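Long-range contact in uncharacterized conserved protein YiiM (Geobacillus stearothermophilus, PDB 5YHH), which probably binds a molybdenum cofactor and acts as a MOSC-family oxidoreductase in hydroxylaminopurine resistance: residues W93-V103 with T144-R152. Residues are numbered along the deposited sequence; the frame is centred on the assembly and turned at random.
Sequences WTLLGLTEDDV and TGKSGFYFR
Glu100 OE2 accepts the backbone N-H of Gly148 at 2.7 Å (OE2 to N), a nearly straight bond of 160° taken on the anti lone pair, the one turned away from OE1. Ser147 N lies 3.1 Å from the same oxygen, while OE1 is hydrogen-bonded to His72 NE2, so both carboxylate oxygens of this buried side chain have partners. The bend of the Glu100 chain at its second torsion (chi2 84°) turns the carboxylate towards the backbone of 145-148, with CD 3.5 Å from Gly145 O. Ser147 OG donates a hydrogen bond to Gly148 O and is hydrogen-bonded to Asn181 ND2 in the C-terminal three-helix region. In the strongly curved mixed sheet of the MOSC domain, strand 65-69 runs between strands 93-96 and 149-153, so their contact beyond the turn is made by side chains across the interior. Val103 CG1 stands over one face of the Phe149 ring, a CH-pi contact of 4.2 Å to the ring centroid. Leu95 CD1 meets Phe149 CZ obliquely at 3.7 Å. Farther along the strand, Trp93 CE3 approaches Phe151 CE2 to 3.9 Å, the two ring planes inclined at 46°, with Tyr109 and Val116 also touching Phe151.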
loop_
_atom_site.group_PDB
_atom_site.type_symbol
_atom_site.label_atom_id
_atom_site.label_comp_id
_atom_site.label_asym_id
_atom_site.label_seq_id
_atom_site.Cartn_x
_atom_site.Cartn_y
_atom_site.Cartn_z
ATOM N N TRP A 93 4.581 4.901 4.831
ATOM C CA TRP A 93 5.443 5.586 3.870
ATOM C C TRP A 93 4.559 6.400 2.915
ATOM O O TRP A 93 3.727 5.840 2.198
ATOM C CB TRP A 93 6.213 4.571 3.028
ATOM C CG TRP A 93 7.309 3.813 3.701
ATOM C CD1 TRP A 93 7.624 3.793 5.031
ATOM C CD2 TRP A 93 8.183 2.880 3.063
ATOM N NE1 TRP A 93 8.671 2.908 5.253
ATOM C CE2 TRP A 93 9.038 2.356 4.052
ATOM C CE3 TRP A 93 8.343 2.466 1.740
ATOM C CZ2 TRP A 93 10.039 1.417 3.757
ATOM C CZ3 TRP A 93 9.312 1.561 1.440
ATOM C CH2 TRP A 93 10.164 1.035 2.449
ATOM N N THR A 94 4.730 7.717 2.961
ATOM C CA THR A 94 4.155 8.606 1.990
ATOM C C THR A 94 5.140 8.698 0.851
ATOM O O THR A 94 6.297 9.070 1.038
ATOM C CB THR A 94 3.929 9.998 2.575
ATOM O OG1 THR A 94 3.166 9.872 3.771
ATOM C CG2 THR A 94 3.186 10.862 1.548
ATOM N N LEU A 95 4.677 8.366 -0.347
ATOM C CA LEU A 95 5.569 8.257 -1.475
ATOM C C LEU A 95 5.456 9.437 -2.399
ATOM O O LEU A 95 4.461 10.176 -2.398
ATOM C CB LEU A 95 5.253 6.981 -2.241
ATOM C CG LEU A 95 5.412 5.632 -1.537
ATOM C CD1 LEU A 95 5.323 4.469 -2.570
ATOM C CD2 LEU A 95 6.700 5.555 -0.736
ATOM N N LEU A 96 6.518 9.636 -3.169
ATOM C CA LEU A 96 6.509 10.564 -4.304
ATOM C C LEU A 96 7.069 9.834 -5.539
ATOM O O LEU A 96 8.053 9.086 -5.436
ATOM C CB LEU A 96 7.338 11.809 -3.973
ATOM C CG LEU A 96 7.383 12.881 -5.035
ATOM C CD1 LEU A 96 6.002 13.626 -5.105
ATOM C CD2 LEU A 96 8.541 13.860 -4.710
ATOM N N GLY A 97 6.431 10.029 -6.693
ATOM C CA GLY A 97 6.875 9.433 -7.951
ATOM C C GLY A 97 6.470 8.000 -8.239
ATOM O O GLY A 97 6.946 7.415 -9.211
ATOM N N LEU A 98 5.633 7.400 -7.391
ATOM C CA LEU A 98 5.199 6.006 -7.578
ATOM C C LEU A 98 3.703 5.919 -7.337
ATOM O O LEU A 98 3.256 5.978 -6.181
ATOM C CB LEU A 98 5.938 5.069 -6.622
ATOM C CG LEU A 98 7.454 4.868 -6.871
ATOM C CD1 LEU A 98 8.205 4.622 -5.587
ATOM C CD2 LEU A 98 7.728 3.721 -7.849
ATOM N N THR A 99 2.941 5.837 -8.428
ATOM C CA THR A 99 1.496 5.652 -8.363
ATOM C C THR A 99 1.100 4.207 -8.757
ATOM O O THR A 99 1.934 3.417 -9.230
ATOM C CB THR A 99 0.760 6.624 -9.290
ATOM O OG1 THR A 99 1.101 6.290 -10.631
ATOM C CG2 THR A 99 1.109 8.088 -8.993
ATOM N N GLU A 100 -0.177 3.880 -8.578
ATOM C CA GLU A 100 -0.697 2.523 -8.810
ATOM C C GLU A 100 -0.560 2.073 -10.277
ATOM O O GLU A 100 -0.538 0.884 -10.563
ATOM C CB GLU A 100 -2.167 2.434 -8.377
ATOM C CG GLU A 100 -2.405 2.670 -6.875
ATOM C CD GLU A 100 -2.503 4.168 -6.496
ATOM O OE1 GLU A 100 -2.252 5.045 -7.378
ATOM O OE2 GLU A 100 -2.803 4.470 -5.313
ATOM N N ASP A 101 -0.457 3.025 -11.207
ATOM C CA ASP A 101 -0.297 2.721 -12.635
ATOM C C ASP A 101 1.129 2.303 -12.980
ATOM O O ASP A 101 1.342 1.610 -13.964
ATOM C CB ASP A 101 -0.635 3.940 -13.521
ATOM C CG ASP A 101 -2.110 4.248 -13.574
ATOM O OD1 ASP A 101 -2.953 3.331 -13.722
ATOM O OD2 ASP A 101 -2.419 5.454 -13.512
ATOM N N ASP A 102 2.097 2.744 -12.180
ATOM C CA ASP A 102 3.519 2.536 -12.461
ATOM C C ASP A 102 4.127 1.423 -11.602
ATOM O O ASP A 102 5.180 0.915 -11.951
ATOM C CB ASP A 102 4.321 3.777 -12.115
ATOM C CG ASP A 102 3.860 5.015 -12.864
ATOM O OD1 ASP A 102 3.486 4.897 -14.072
ATOM O OD2 ASP A 102 3.864 6.097 -12.205
ATOM N N VAL A 103 3.515 1.105 -10.468
ATOM C CA VAL A 103 4.065 0.108 -9.554
ATOM C C VAL A 103 3.425 -1.246 -9.869
ATOM O O VAL A 103 2.196 -1.347 -10.038
ATOM C CB VAL A 103 3.783 0.510 -8.105
ATOM C CG1 VAL A 103 4.168 -0.611 -7.119
ATOM C CG2 VAL A 103 4.491 1.804 -7.784
ATOM N N THR A 144 -11.916 5.459 -7.604
ATOM C CA THR A 144 -10.840 6.172 -8.276
ATOM C C THR A 144 -9.621 5.283 -8.498
ATOM O O THR A 144 -8.777 5.593 -9.337
ATOM C CB THR A 144 -10.414 7.401 -7.454
ATOM O OG1 THR A 144 -9.977 6.985 -6.128
ATOM C CG2 THR A 144 -11.575 8.367 -7.338
ATOM N N GLY A 145 -9.480 4.231 -7.690
ATOM C CA GLY A 145 -8.251 3.405 -7.685
ATOM C C GLY A 145 -7.064 4.055 -6.967
ATOM O O GLY A 145 -5.935 3.553 -7.072
ATOM N N LYS A 146 -7.316 5.107 -6.194
ATOM C CA LYS A 146 -6.264 5.840 -5.478
ATOM C C LYS A 146 -6.113 5.234 -4.098
ATOM O O LYS A 146 -6.426 5.848 -3.076
ATOM C CB LYS A 146 -6.587 7.337 -5.403
ATOM C CG LYS A 146 -6.729 7.978 -6.785
ATOM C CD LYS A 146 -7.125 9.476 -6.710
ATOM C CE LYS A 146 -7.548 10.087 -8.095
ATOM N NZ LYS A 146 -6.395 10.253 -9.002
ATOM N N SER A 147 -5.587 4.013 -4.091
ATOM C CA SER A 147 -5.613 3.127 -2.930
ATOM C C SER A 147 -4.282 2.990 -2.229
ATOM O O SER A 147 -4.228 2.642 -1.034
ATOM C CB SER A 147 -6.031 1.716 -3.392
ATOM O OG SER A 147 -5.039 1.140 -4.257
ATOM N N GLY A 148 -3.199 3.191 -2.959
ATOM C CA GLY A 148 -1.888 2.744 -2.453
ATOM C C GLY A 148 -1.761 1.218 -2.399
ATOM O O GLY A 148 -2.545 0.492 -2.997
ATOM N N PHE A 149 -0.744 0.733 -1.697
ATOM C CA PHE A 149 -0.316 -0.677 -1.818
ATOM C C PHE A 149 0.623 -1.022 -0.663
ATOM O O PHE A 149 1.140 -0.134 0.038
ATOM C CB PHE A 149 0.369 -0.954 -3.174
ATOM C CG PHE A 149 1.290 0.194 -3.642
ATOM C CD1 PHE A 149 2.561 0.312 -3.151
ATOM C CD2 PHE A 149 0.820 1.169 -4.483
ATOM C CE1 PHE A 149 3.391 1.366 -3.546
ATOM C CE2 PHE A 149 1.653 2.250 -4.891
ATOM C CZ PHE A 149 2.927 2.331 -4.408
ATOM N N TYR A 150 0.854 -2.312 -0.471
ATOM C CA TYR A 150 1.735 -2.740 0.581
ATOM C C TYR A 150 3.030 -3.298 -0.006
ATOM O O TYR A 150 3.038 -3.820 -1.119
ATOM C CB TYR A 150 1.079 -3.875 1.369
ATOM C CG TYR A 150 -0.002 -3.467 2.308
ATOM C CD1 TYR A 150 -1.333 -3.464 1.902
ATOM C CD2 TYR A 150 0.288 -3.168 3.634
ATOM C CE1 TYR A 150 -2.346 -3.147 2.787
ATOM C CE2 TYR A 150 -0.719 -2.850 4.528
ATOM C CZ TYR A 150 -2.014 -2.816 4.091
ATOM O OH TYR A 150 -2.987 -2.496 4.962
ATOM N N PHE A 151 4.068 -3.267 0.825
ATOM C CA PHE A 151 5.307 -4.008 0.614
ATOM C C PHE A 151 5.528 -5.028 1.727
ATOM O O PHE A 151 5.206 -4.789 2.904
ATOM C CB PHE A 151 6.526 -3.078 0.718
ATOM C CG PHE A 151 6.576 -1.960 -0.276
ATOM C CD1 PHE A 151 7.143 -2.143 -1.527
ATOM C CD2 PHE A 151 6.145 -0.687 0.077
ATOM C CE1 PHE A 151 7.240 -1.075 -2.432
ATOM C CE2 PHE A 151 6.243 0.373 -0.809
ATOM C CZ PHE A 151 6.783 0.181 -2.064
ATOM N N ARG A 152 6.149 -6.141 1.351
ATOM C CA ARG A 152 6.824 -7.034 2.291
ATOM C C ARG A 152 8.300 -6.627 2.348
ATOM O O ARG A 152 8.834 -6.001 1.415
ATOM C CB ARG A 152 6.667 -8.503 1.857
ATOM C CG ARG A 152 7.344 -8.878 0.527
ATOM C CD ARG A 152 7.362 -10.416 0.334
ATOM N NE ARG A 152 5.990 -10.939 0.271
ATOM C CZ ARG A 152 5.205 -10.919 -0.808
ATOM N NH1 ARG A 152 5.654 -10.473 -1.970
ATOM N NH2 ARG A 152 3.979 -11.402 -0.732
#